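PDB 3HG7: D-isomer specific 2-hydroxyacid dehydrogenase family protein from Aeromonas salmonicida subsp. salmonicida, which probably acts as an NAD-dependent oxidoreductase of the D-isomer specific 2-hydroxyacid dehydrogenase family. Local coordinates for residues 48-53 with 68-73; 97-102 with 280-285; 163-168 with 178-183; 202-207 with 229-234; 239-244 with 266-271. The protein carries 1 engineered substitution. All blocks are in the same frame, centred on the assembly; numbering follows the deposited sequence.

Interaction 1: residues 48-53 with 68-73; sequences AHILMA and LSWFQS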
# COMPACT_ATOMS: atom_id res chain seq x y z
N ALA A 48 -21.49 7.28 -18.58
CA ALA A 48 -21.37 7.03 -17.13
C ALA A 48 -21.34 8.32 -16.34
O ALA A 48 -20.45 9.17 -16.54
CB ALA A 48 -20.12 6.23 -16.86
N HIS A 49 -22.31 8.47 -15.45
CA HIS A 49 -22.19 9.49 -14.40
C HIS A 49 -21.25 9.09 -13.28
O HIS A 49 -20.62 9.96 -12.69
CB HIS A 49 -23.57 9.82 -13.83
CG HIS A 49 -24.58 10.09 -14.89
ND1 HIS A 49 -25.40 9.10 -15.38
CD2 HIS A 49 -24.86 11.21 -15.60
CE1 HIS A 49 -26.18 9.61 -16.33
NE2 HIS A 49 -25.86 10.88 -16.49
N ILE A 50 -21.15 7.80 -13.00
CA ILE A 50 -20.31 7.30 -11.90
C ILE A 50 -19.42 6.25 -12.50
O ILE A 50 -19.86 5.48 -13.32
CB ILE A 50 -21.17 6.66 -10.77
CG1 ILE A 50 -22.21 7.69 -10.27
CG2 ILE A 50 -20.26 6.26 -9.57
CD1 ILE A 50 -23.09 7.16 -9.17
N LEU A 51 -18.16 6.21 -12.07
CA LEU A 51 -17.26 5.16 -12.54
C LEU A 51 -16.60 4.46 -11.33
O LEU A 51 -16.18 5.13 -10.37
CB LEU A 51 -16.18 5.80 -13.41
CG LEU A 51 -15.14 4.85 -14.03
CD1 LEU A 51 -15.78 3.99 -15.11
CD2 LEU A 51 -13.99 5.68 -14.60
N MET A 52 -16.52 3.13 -11.35
CA MET A 52 -15.67 2.43 -10.37
C MET A 52 -14.66 1.58 -11.15
O MET A 52 -15.08 0.76 -11.97
CB MET A 52 -16.48 1.54 -9.44
CG MET A 52 -15.59 0.76 -8.41
SD MET A 52 -16.17 0.55 -6.68
CE MET A 52 -17.61 -0.42 -7.06
N ALA A 53 -13.38 1.82 -10.92
CA ALA A 53 -12.33 1.29 -11.82
C ALA A 53 -10.98 1.34 -11.17
O ALA A 53 -10.79 2.05 -10.18
CB ALA A 53 -12.26 2.12 -13.10
N LEU A 68 -19.14 12.30 -16.60
CA LEU A 68 -18.62 11.80 -15.33
C LEU A 68 -18.62 12.87 -14.22
O LEU A 68 -18.08 13.96 -14.43
CB LEU A 68 -17.20 11.25 -15.52
CG LEU A 68 -16.54 10.69 -14.25
CD1 LEU A 68 -17.29 9.45 -13.75
CD2 LEU A 68 -15.10 10.34 -14.50
N SER A 69 -19.24 12.51 -13.10
CA SER A 69 -19.37 13.32 -11.89
C SER A 69 -18.54 12.81 -10.73
O SER A 69 -18.00 13.60 -9.92
CB SER A 69 -20.85 13.29 -11.47
OG SER A 69 -21.59 14.07 -12.38
N TRP A 70 -18.49 11.48 -10.61
CA TRP A 70 -17.78 10.81 -9.51
C TRP A 70 -17.13 9.47 -9.93
O TRP A 70 -17.77 8.58 -10.49
CB TRP A 70 -18.69 10.63 -8.30
CG TRP A 70 -18.13 9.76 -7.23
CD1 TRP A 70 -16.85 9.76 -6.73
CD2 TRP A 70 -18.83 8.73 -6.55
NE1 TRP A 70 -16.73 8.79 -5.78
CE2 TRP A 70 -17.93 8.13 -5.67
CE3 TRP A 70 -20.14 8.22 -6.63
CZ2 TRP A 70 -18.28 7.04 -4.84
CZ3 TRP A 70 -20.50 7.16 -5.82
CH2 TRP A 70 -19.57 6.58 -4.92
N PHE A 71 -15.84 9.38 -9.67
CA PHE A 71 -15.02 8.18 -9.96
C PHE A 71 -14.52 7.66 -8.62
O PHE A 71 -13.77 8.34 -7.91
CB PHE A 71 -13.85 8.62 -10.84
CG PHE A 71 -12.88 7.53 -11.23
CD1 PHE A 71 -12.98 6.24 -10.76
CD2 PHE A 71 -11.79 7.86 -12.03
CE1 PHE A 71 -12.00 5.24 -11.11
CE2 PHE A 71 -10.84 6.90 -12.38
CZ PHE A 71 -10.96 5.59 -11.89
N GLN A 72 -14.98 6.48 -8.26
CA GLN A 72 -14.45 5.74 -7.12
C GLN A 72 -13.35 4.80 -7.63
O GLN A 72 -13.65 3.82 -8.35
CB GLN A 72 -15.54 4.90 -6.47
CG GLN A 72 -15.03 3.99 -5.31
CD GLN A 72 -14.55 4.79 -4.13
OE1 GLN A 72 -15.30 5.60 -3.54
NE2 GLN A 72 -13.27 4.60 -3.76
N SER A 73 -12.11 5.12 -7.28
CA SER A 73 -10.96 4.22 -7.53
C SER A 73 -11.03 2.99 -6.63
O SER A 73 -11.45 3.08 -5.48
CB SER A 73 -9.63 4.94 -7.32
OG SER A 73 -8.54 4.01 -7.36

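Interaction 2: residues 97-102 with 280-285; sequences GIFGPL and NSAYSF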
# COMPACT_ATOMS: atom_id res chain seq x y z
N GLY A 97 -8.45 3.20 4.77
CA GLY A 97 -8.96 2.71 6.04
C GLY A 97 -9.26 1.22 6.15
O GLY A 97 -9.65 0.75 7.23
N ILE A 98 -9.04 0.46 5.08
CA ILE A 98 -9.40 -0.95 5.12
C ILE A 98 -8.17 -1.87 5.03
O ILE A 98 -8.34 -3.07 4.85
CB ILE A 98 -10.41 -1.31 4.01
CG1 ILE A 98 -9.84 -0.97 2.61
CG2 ILE A 98 -11.77 -0.57 4.26
CD1 ILE A 98 -10.62 -1.56 1.41
N PHE A 99 -6.96 -1.32 5.15
CA PHE A 99 -5.75 -2.09 4.86
C PHE A 99 -4.92 -2.41 6.09
O PHE A 99 -3.89 -3.06 5.94
CB PHE A 99 -4.86 -1.37 3.85
CG PHE A 99 -5.57 -1.03 2.57
CD1 PHE A 99 -5.99 0.27 2.32
CD2 PHE A 99 -5.85 -2.04 1.65
CE1 PHE A 99 -6.62 0.58 1.15
CE2 PHE A 99 -6.52 -1.73 0.46
CZ PHE A 99 -6.91 -0.41 0.23
N GLY A 100 -5.34 -1.97 7.27
CA GLY A 100 -4.60 -2.25 8.53
C GLY A 100 -4.29 -3.73 8.79
O GLY A 100 -3.12 -4.14 8.86
N PRO A 101 -5.33 -4.55 8.98
CA PRO A 101 -5.12 -5.97 9.21
C PRO A 101 -4.31 -6.68 8.13
O PRO A 101 -3.52 -7.57 8.45
CB PRO A 101 -6.55 -6.53 9.26
CG PRO A 101 -7.37 -5.43 9.75
CD PRO A 101 -6.70 -4.13 9.33
N LEU A 102 -4.51 -6.33 6.86
CA LEU A 102 -3.80 -6.98 5.78
C LEU A 102 -2.34 -6.62 5.82
O LEU A 102 -1.48 -7.49 5.59
CB LEU A 102 -4.42 -6.56 4.43
CG LEU A 102 -5.73 -7.29 4.17
CD1 LEU A 102 -6.40 -6.57 2.94
CD2 LEU A 102 -5.55 -8.77 3.87
N ASN A 280 1.47 -6.44 -3.64
CA ASN A 280 0.27 -7.16 -3.28
C ASN A 280 0.16 -7.37 -1.77
O ASN A 280 -0.53 -8.28 -1.31
CB ASN A 280 0.13 -8.47 -4.10
CG ASN A 280 1.16 -9.53 -3.73
OD1 ASN A 280 2.14 -9.28 -2.98
ND2 ASN A 280 0.96 -10.74 -4.25
N SER A 281 0.83 -6.50 -1.00
CA SER A 281 0.81 -6.62 0.48
C SER A 281 -0.61 -6.42 1.05
O SER A 281 -0.96 -7.02 2.07
CB SER A 281 1.82 -5.65 1.12
OG SER A 281 1.49 -4.27 0.85
N ALA A 282 -1.44 -5.59 0.40
CA ALA A 282 -2.77 -5.37 0.92
C ALA A 282 -3.74 -5.09 -0.21
O ALA A 282 -3.92 -3.95 -0.60
CB ALA A 282 -2.76 -4.23 1.95
N TYR A 283 -4.31 -6.17 -0.74
CA TYR A 283 -5.25 -6.16 -1.87
C TYR A 283 -6.50 -5.41 -1.51
O TYR A 283 -6.88 -5.37 -0.35
CB TYR A 283 -5.61 -7.62 -2.21
CG TYR A 283 -6.35 -7.72 -3.51
CD1 TYR A 283 -7.72 -7.97 -3.56
CD2 TYR A 283 -5.66 -7.53 -4.70
CE1 TYR A 283 -8.40 -8.02 -4.80
CE2 TYR A 283 -6.32 -7.57 -5.93
CZ TYR A 283 -7.68 -7.82 -5.97
OH TYR A 283 -8.27 -7.86 -7.22
N SER A 284 -7.17 -4.80 -2.51
CA SER A 284 -8.45 -4.12 -2.27
C SER A 284 -9.52 -5.16 -2.50
O SER A 284 -9.87 -5.45 -3.67
CB SER A 284 -8.67 -2.98 -3.30
OG SER A 284 -7.81 -1.88 -3.05
N PHE A 285 -10.06 -5.71 -1.43
CA PHE A 285 -11.01 -6.80 -1.54
C PHE A 285 -12.37 -6.25 -1.89
O PHE A 285 -12.79 -5.24 -1.28
CB PHE A 285 -11.02 -7.63 -0.25
CG PHE A 285 -9.86 -8.59 -0.17
CD1 PHE A 285 -9.98 -9.90 -0.64
CD2 PHE A 285 -8.62 -8.16 0.29
CE1 PHE A 285 -8.88 -10.76 -0.59
CE2 PHE A 285 -7.52 -9.03 0.33
CZ PHE A 285 -7.67 -10.32 -0.10

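Interaction 3: residues 163-168 with 178-183; sequences GMKVLG and GFDQVY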
# COMPACT_ATOMS: atom_id res chain seq x y z
N GLY A 163 4.93 -8.24 21.83
CA GLY A 163 5.78 -7.90 22.97
C GLY A 163 6.93 -7.02 22.53
O GLY A 163 7.92 -6.88 23.25
N MET A 164 6.80 -6.43 21.34
CA MET A 164 7.77 -5.46 20.83
C MET A 164 7.56 -4.07 21.45
O MET A 164 6.44 -3.73 21.82
CB MET A 164 7.65 -5.35 19.30
CG MET A 164 8.23 -6.57 18.57
SD MET A 164 7.87 -6.63 16.84
CE MET A 164 9.36 -5.89 16.14
N LYS A 165 8.63 -3.29 21.52
CA LYS A 165 8.53 -1.85 21.74
C LYS A 165 8.11 -1.27 20.40
O LYS A 165 8.56 -1.76 19.35
CB LYS A 165 9.88 -1.25 22.17
CG LYS A 165 10.34 -1.68 23.57
CD LYS A 165 11.36 -0.69 24.23
CE LYS A 165 11.09 0.83 23.95
NZ LYS A 165 9.66 1.31 24.00
N VAL A 166 7.22 -0.27 20.43
CA VAL A 166 6.72 0.33 19.18
C VAL A 166 6.86 1.85 19.18
O VAL A 166 6.23 2.55 19.99
CB VAL A 166 5.26 -0.11 18.81
CG1 VAL A 166 4.91 0.41 17.44
CG2 VAL A 166 5.12 -1.65 18.79
N LEU A 167 7.72 2.32 18.28
CA LEU A 167 7.95 3.74 18.10
C LEU A 167 7.44 4.17 16.74
O LEU A 167 7.62 3.46 15.74
CB LEU A 167 9.44 4.07 18.16
CG LEU A 167 10.28 3.64 19.36
CD1 LEU A 167 11.73 4.04 19.13
CD2 LEU A 167 9.78 4.20 20.68
N GLY A 168 6.82 5.34 16.69
CA GLY A 168 6.28 5.87 15.44
C GLY A 168 6.94 7.16 15.03
O GLY A 168 7.45 7.90 15.87
N GLY A 178 -1.51 2.47 19.92
CA GLY A 178 -0.64 1.37 19.51
C GLY A 178 0.84 1.72 19.57
O GLY A 178 1.67 0.83 19.71
N PHE A 179 1.17 3.00 19.44
CA PHE A 179 2.55 3.46 19.56
C PHE A 179 2.93 3.82 21.02
O PHE A 179 2.23 4.60 21.69
CB PHE A 179 2.81 4.67 18.65
CG PHE A 179 2.62 4.39 17.19
CD1 PHE A 179 3.71 4.09 16.38
CD2 PHE A 179 1.35 4.46 16.60
CE1 PHE A 179 3.54 3.83 15.01
CE2 PHE A 179 1.18 4.20 15.24
CZ PHE A 179 2.29 3.89 14.44
N ASP A 180 4.04 3.27 21.50
CA ASP A 180 4.62 3.68 22.79
C ASP A 180 4.95 5.17 22.83
O ASP A 180 4.71 5.86 23.84
CB ASP A 180 5.89 2.89 23.06
CG ASP A 180 5.61 1.44 23.30
OD1 ASP A 180 4.47 1.11 23.68
OD2 ASP A 180 6.53 0.62 23.12
N GLN A 181 5.53 5.64 21.73
CA GLN A 181 5.90 7.03 21.58
C GLN A 181 5.88 7.34 20.08
O GLN A 181 6.17 6.47 19.25
CB GLN A 181 7.29 7.28 22.17
CG GLN A 181 7.70 8.73 22.24
CD GLN A 181 7.72 9.26 23.65
OE1 GLN A 181 6.68 9.61 24.22
NE2 GLN A 181 8.92 9.35 24.23
N VAL A 182 5.46 8.56 19.75
CA VAL A 182 5.55 9.04 18.39
C VAL A 182 6.49 10.22 18.29
O VAL A 182 6.38 11.19 19.05
CB VAL A 182 4.17 9.37 17.79
CG1 VAL A 182 4.32 9.72 16.31
CG2 VAL A 182 3.22 8.18 17.95
N TYR A 183 7.44 10.12 17.37
CA TYR A 183 8.44 11.14 17.15
C TYR A 183 8.26 11.71 15.76
O TYR A 183 7.33 11.36 15.03
CB TYR A 183 9.84 10.56 17.29
CG TYR A 183 10.16 10.04 18.67
CD1 TYR A 183 10.62 10.90 19.67
CD2 TYR A 183 9.99 8.70 18.99
CE1 TYR A 183 10.91 10.43 20.94
CE2 TYR A 183 10.28 8.22 20.24
CZ TYR A 183 10.74 9.08 21.21
OH TYR A 183 11.02 8.60 22.47

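Interaction 4: residues 202-207 with 229-234; sequences LPATRE and VGRGNA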
# COMPACT_ATOMS: atom_id res chain seq x y z
N LEU A 202 5.08 5.46 4.06
CA LEU A 202 4.95 6.92 3.94
C LEU A 202 4.28 7.32 2.63
O LEU A 202 4.54 6.70 1.59
CB LEU A 202 6.31 7.59 4.01
CG LEU A 202 7.01 7.74 5.36
CD1 LEU A 202 8.43 8.12 5.07
CD2 LEU A 202 6.34 8.76 6.28
N PRO A 203 3.44 8.38 2.68
CA PRO A 203 3.00 9.02 1.44
C PRO A 203 4.21 9.64 0.74
O PRO A 203 5.17 10.04 1.41
CB PRO A 203 2.04 10.10 1.93
CG PRO A 203 2.47 10.42 3.31
CD PRO A 203 3.00 9.13 3.88
N ALA A 204 4.18 9.68 -0.59
CA ALA A 204 5.31 10.23 -1.35
C ALA A 204 5.25 11.76 -1.45
O ALA A 204 4.62 12.30 -2.35
CB ALA A 204 5.41 9.58 -2.74
N THR A 205 5.88 12.42 -0.49
CA THR A 205 6.01 13.88 -0.44
C THR A 205 7.43 14.20 -0.93
O THR A 205 8.25 13.29 -1.06
CB THR A 205 5.79 14.39 1.02
OG1 THR A 205 4.46 14.07 1.44
CG2 THR A 205 5.98 15.90 1.14
N ARG A 206 7.70 15.47 -1.23
CA ARG A 206 9.07 15.89 -1.54
C ARG A 206 10.03 15.63 -0.36
O ARG A 206 11.22 15.35 -0.56
CB ARG A 206 9.12 17.36 -2.00
CG ARG A 206 9.00 17.56 -3.52
CD ARG A 206 7.53 17.47 -4.02
NE ARG A 206 7.28 17.91 -5.41
CZ ARG A 206 8.04 18.74 -6.13
NH1 ARG A 206 9.16 19.28 -5.64
NH2 ARG A 206 7.67 19.04 -7.37
N GLU A 207 9.49 15.70 0.86
CA GLU A 207 10.27 15.50 2.08
C GLU A 207 10.56 14.02 2.36
O GLU A 207 11.52 13.69 3.05
CB GLU A 207 9.57 16.14 3.28
CG GLU A 207 9.01 17.56 3.05
CD GLU A 207 10.02 18.53 2.41
OE1 GLU A 207 11.18 18.60 2.86
OE2 GLU A 207 9.62 19.24 1.45
N VAL A 229 6.41 -0.56 2.16
CA VAL A 229 5.10 -0.88 1.62
C VAL A 229 4.31 0.40 1.25
O VAL A 229 3.13 0.32 0.93
CB VAL A 229 4.31 -1.67 2.63
CG1 VAL A 229 4.94 -3.05 2.86
CG2 VAL A 229 4.29 -0.91 3.95
N GLY A 230 4.96 1.57 1.33
CA GLY A 230 4.35 2.84 0.93
C GLY A 230 4.46 3.09 -0.57
O GLY A 230 3.60 2.67 -1.33
N ARG A 231 5.51 3.79 -0.99
CA ARG A 231 5.78 3.96 -2.43
C ARG A 231 7.26 3.75 -2.68
O ARG A 231 8.07 4.04 -1.81
CB ARG A 231 5.36 5.36 -2.93
CG ARG A 231 4.02 5.91 -2.41
CD ARG A 231 2.78 5.26 -3.07
NE ARG A 231 2.82 5.26 -4.53
CZ ARG A 231 2.60 6.32 -5.31
NH1 ARG A 231 2.33 7.52 -4.78
NH2 ARG A 231 2.66 6.19 -6.63
N GLY A 232 7.60 3.27 -3.87
CA GLY A 232 8.99 3.04 -4.23
C GLY A 232 9.90 4.20 -3.88
O GLY A 232 11.08 4.02 -3.59
N ASN A 233 9.31 5.40 -3.92
CA ASN A 233 9.99 6.68 -3.71
C ASN A 233 10.75 6.91 -2.42
O ASN A 233 11.64 7.78 -2.36
CB ASN A 233 8.97 7.82 -3.88
CG ASN A 233 8.91 8.32 -5.28
OD1 ASN A 233 8.10 9.20 -5.61
ND2 ASN A 233 9.78 7.78 -6.14
N ALA A 234 10.36 6.19 -1.37
CA ALA A 234 10.96 6.35 -0.06
C ALA A 234 12.43 5.93 -0.08
O ALA A 234 13.22 6.38 0.76
CB ALA A 234 10.20 5.55 0.97
O HOH W 1 7.07 6.44 0.65

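Interaction 5: residues 239-244 with 266-271; sequences DLLTAL and SPLWGQ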
# COMPACT_ATOMS: atom_id res chain seq x y z
N ASP A 239 21.31 2.73 -3.57
CA ASP A 239 22.00 2.82 -2.31
C ASP A 239 21.48 1.84 -1.23
O ASP A 239 22.22 1.47 -0.32
CB ASP A 239 21.99 4.26 -1.88
CG ASP A 239 22.62 5.19 -2.94
OD1 ASP A 239 21.95 6.15 -3.36
OD2 ASP A 239 23.77 4.94 -3.36
N LEU A 240 20.22 1.41 -1.37
CA LEU A 240 19.70 0.26 -0.61
C LEU A 240 20.51 -0.99 -0.94
O LEU A 240 20.87 -1.75 -0.04
CB LEU A 240 18.22 -0.00 -0.96
CG LEU A 240 17.68 -1.40 -0.58
CD1 LEU A 240 17.73 -1.64 0.92
CD2 LEU A 240 16.29 -1.66 -1.11
N LEU A 241 20.78 -1.19 -2.22
CA LEU A 241 21.57 -2.32 -2.68
C LEU A 241 22.94 -2.42 -2.00
O LEU A 241 23.30 -3.45 -1.45
CB LEU A 241 21.77 -2.17 -4.17
CG LEU A 241 21.43 -3.35 -5.06
CD1 LEU A 241 20.67 -2.87 -6.26
CD2 LEU A 241 22.67 -4.06 -5.48
N THR A 242 23.70 -1.32 -2.06
CA THR A 242 25.03 -1.28 -1.49
C THR A 242 24.95 -1.49 0.02
O THR A 242 25.78 -2.19 0.58
CB THR A 242 25.76 0.03 -1.88
OG1 THR A 242 25.80 0.14 -3.31
CG2 THR A 242 27.19 0.05 -1.33
N ALA A 243 23.93 -0.92 0.65
CA ALA A 243 23.67 -1.14 2.08
C ALA A 243 23.55 -2.63 2.44
O ALA A 243 24.15 -3.10 3.41
CB ALA A 243 22.43 -0.39 2.52
N LEU A 244 22.76 -3.35 1.63
CA LEU A 244 22.54 -4.79 1.80
C LEU A 244 23.77 -5.60 1.45
O LEU A 244 23.98 -6.68 2.00
CB LEU A 244 21.33 -5.26 0.95
CG LEU A 244 19.96 -4.77 1.43
CD1 LEU A 244 18.90 -5.01 0.36
CD2 LEU A 244 19.60 -5.46 2.73
N SER A 266 16.16 -5.58 -13.32
CA SER A 266 16.58 -5.00 -12.04
C SER A 266 17.58 -5.86 -11.27
O SER A 266 17.37 -7.07 -11.11
CB SER A 266 15.36 -4.70 -11.17
OG SER A 266 15.73 -4.07 -9.96
N PRO A 267 18.68 -5.24 -10.79
CA PRO A 267 19.67 -5.94 -9.97
C PRO A 267 19.07 -6.36 -8.63
O PRO A 267 19.63 -7.23 -7.95
CB PRO A 267 20.75 -4.88 -9.75
CG PRO A 267 20.53 -3.85 -10.81
CD PRO A 267 19.06 -3.83 -11.03
N LEU A 268 17.94 -5.75 -8.28
CA LEU A 268 17.21 -6.06 -7.06
C LEU A 268 16.84 -7.54 -6.96
O LEU A 268 17.04 -8.16 -5.92
CB LEU A 268 15.96 -5.17 -6.95
CG LEU A 268 16.19 -3.65 -6.86
CD1 LEU A 268 14.90 -2.94 -6.52
CD2 LEU A 268 17.27 -3.31 -5.83
N TRP A 269 16.33 -8.11 -8.05
CA TRP A 269 15.88 -9.50 -8.08
C TRP A 269 16.88 -10.46 -7.46
O TRP A 269 16.52 -11.29 -6.62
CB TRP A 269 15.59 -9.95 -9.52
CG TRP A 269 14.38 -9.31 -10.21
CD1 TRP A 269 14.42 -8.34 -11.17
CD2 TRP A 269 12.99 -9.62 -10.01
NE1 TRP A 269 13.14 -8.03 -11.59
CE2 TRP A 269 12.25 -8.80 -10.89
CE3 TRP A 269 12.30 -10.51 -9.17
CZ2 TRP A 269 10.85 -8.83 -10.95
CZ3 TRP A 269 10.91 -10.55 -9.23
CH2 TRP A 269 10.20 -9.71 -10.12
N GLY A 270 18.15 -10.31 -7.85
CA GLY A 270 19.20 -11.25 -7.48
C GLY A 270 19.85 -11.12 -6.11
O GLY A 270 20.54 -12.04 -5.67
N GLN A 271 19.61 -10.00 -5.42
CA GLN A 271 20.24 -9.71 -4.12
C GLN A 271 19.74 -10.67 -3.03
O GLN A 271 18.54 -10.68 -2.75
CB GLN A 271 19.96 -8.25 -3.73
CG GLN A 271 20.69 -7.77 -2.46
CD GLN A 271 22.20 -7.95 -2.53
OE1 GLN A 271 22.81 -7.83 -3.59
NE2 GLN A 271 22.81 -8.25 -1.38

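Interaction 1: residues 48-53 with 68-73
L51 is held at both its backbone N and its backbone O: the N donates to W70 O (2.9 Å) and the O accepts from Q72 N (2.8 Å), the latter with a C=O...N angle of 174°. This is the pattern of parallel neighbours in a beta-alpha-beta unit, here strand 50-53, helix 55-58 and strand 70-73; the two short segments run at 15° to each other. Further bonds extend the pairing. At the entry H49 O takes S69 N (2.9 Å) and, weakly, W70 N, while at the exit A53 N reaches Q72 O (3.3 Å).

Side chains then sort by face. I50, W70, M52 and Q72 share one, where I50 CG2 meets W70 CE3 at 3.5 Å and helix 286-301 packs against I50 and W70. Both W70 NE1 and Q72 OE1 bond to T93 OG1, which ties this face to the next strand. On the opposite face, L51 and F71 run alongside each other in the same direction, and A53 CB touches F71 CE1 at 3.7 Å. L51 CG is anti to the backbone N, beside the carbonyl carbon; L51 CD2 lies over the centre of the F71 ring, 3.8 Å from the centroid and 1° off the normal, a CH-pi contact.

Interaction 2: residues 97-102 with 280-285
A282 and L102 bring the two backbones to their closest approach, CA to CA 5.2 Å, with residues 280-285 in irregular conformation and residues 100-102 forming the first turn of helix 100-115; no hydrogen bond crosses between them. The contact is van der Waals, side chains meeting side chains and backbone carbonyls. A282 CB is the pivot, 3.8 Å from both L102 CB and F99 CD2, so its methyl touches both larger side chains.

At the edge of the F99 ring, near its plane, lie Y283 O and S284 OG, with S284 OG 3.7 Å from F99 CZ; A282 O comes in obliquely. The S284 hydroxyl has its polar partner in T74 O, so its meeting with the ring is van der Waals contact. One face of F99 is occupied from within its own segment by I98 CG1, centred over the ring.

The branch end of L102 makes a second set of contacts. CD1 lies 3.5 Å from Y283 O and 3.8 Å from F285 CE2, at the edge of the F285 ring, and the two side chains slant across each other. F285 in turn has a face over which Y283 CD1 is centred. F285 is the N-cap residue of helix 286-301, and Y283 OH bonds to D14. The arrangement joins the starts of helices 100-115 and 286-301, the two connections between the domains, as in the two-domain fold of 2-hydroxyacid dehydrogenases.

Interaction 3: residues 163-168 with 178-183
F179 turns its ring toward the backbone of G168, F179 CD1 standing 3.3 Å from G168 CA, at the outer edge of the parallel Rossmann-type sheet, where strand 181-183 lies beside strand 165-169. The approach to that CA is oblique, while the carbonyl carbon of L167 sits at the ring's edge. The closeness depends on glycine: a CB built on G168 would come to 2.4 Å from F179 CD1. V166 lies at a slant to F179, its CG1 anti to the backbone N (chi1 -172°) and in apolar contact with the ring. Beyond the contact, the F179 side chain also touches Q153 and A156 of helix 150-161.

L167 lies on the same face as Q181. It also slants across Y183, L167 CD2 meeting the edge of the phenol ring at Y183 CE2, 4.1 Å away. The Y183 hydroxyl is fastened within its own segment by Q181 NE2, with the oxygen in the amide plane.

At the other end K165 and D180 cross at about a right angle. K165 curls back through bends at chi3 and chi4 to form a weak salt bridge with D180 OD2. The same OD2 also accepts from V166 N at 2.9 Å, though its position is less certain; D180 OD1 has a second positive partner in K160.

Main-chain bonds pair the two strands. D180 N donates to V166 O (2.8 Å) and G168 N to Q181 O (2.9 Å), and the series finishes with Y183 N on G168 O at 2.7 Å, its N-H...O angle 178°.

Interaction 4: residues 202-207 with 229-234
L202 and R231 are linked through water. One water molecule donates to L202 O at 2.7 Å and accepts, weakly, from R231 N at 3.5 Å. No direct hydrogen bond joins the two segments: L202 O is 4.0 Å from R231 N, a gap the water spans.

Van der Waals contact makes up the rest. A204 CB is the one side-chain atom of residues 202-207 that reaches across, meeting R231 CG at 3.9 Å and N233 OD1 at 4.0 Å. A chi1 of -42° sets R231 CG anti to its carbonyl carbon, where it lies beside A204 CB. Nearer the strand ends, L202 O approaches G230 CA at 3.9 Å; a CB built on G230 would lie 2.7 Å from that oxygen, so the missing side chain permits the approach.

The charged end of R231 is engaged beyond the pair, NH1 forming a salt bridge with D79. L202 N is buried here and has no modelled partner.

Both loops follow adjacent parallel strands of the Rossmann-type sheet, residues 202-207 after strand 197-200 and residues 229-234 after strand 225-228, with a short 3-10 turn at 232-234 before helix 237-245. At the start of the second loop, V229 packs on M103 and Y106 of helix 100-115.

Interaction 5: residues 239-244 with 266-271
L241 CD1 and L268 CD2 stand only 3.5 Å apart, tighter than ordinary carbon-carbon contact. L241 also has unstaggered chi1 (-129°) and chi2 (136°), so strain or an uncertain rotamer is possible. The two leucines cross obliquely, meeting branch to branch. The same CD1 also touches P267 CB at 4.0 Å, where the side chains cross at about a right angle, so a single methyl serves two neighbours. No hydrogen bond passes between the segments.

In the fold, this contact sets helix 237-245 of the Rossmann-type NAD-binding domain against the loop that leads from strand 251-254 to strand 274-276. The loop is shaped locally: S266 OG accepts from L268 N (3.2 Å) in an ST turn, and a type I beta turn runs from L268 to Q271, with Q271 N bonded to L268 O. Together these turns present P267, L268 and Q271 to the helix.

Q271 brings its amide to the helix further along. Its CG is anti to the backbone N (chi1 -174°) and its chain bends at chi2, with NE2 lying 4.1 Å from L244 CB and OE1 4.2 Å from L241 CD2. These are packing distances; NE2 has its hydrogen bond with N273 OD1. N273 serves the helix as well, its ND2 donating to L244 O, an oxygen that Q271 NE2 approaches to 3.9 Å without bonding.

In the fold
Interactions 1 and 3 both pair parallel strands, but in different sheets, about 39 Å apart between centres and on opposite sides of the chain's centre. Interaction 1 is buried within its sheet, whereas interaction 3 lies at an outer edge and adds a weak, less certain charged pair. Interaction 5, also buried, is mostly apolar, with a glutamine amide packed alongside and no bond across; interaction 4 is a surface contact bridged by water. Interaction 2, without hydrogen bonds of its own, lies nearest the chain's centre, about 7 Å away, and interactions 3, 4 and 5 are nested in the loop it closes. It touches interaction 4, where S281 OG packs 4.2 Å from V229 CG1.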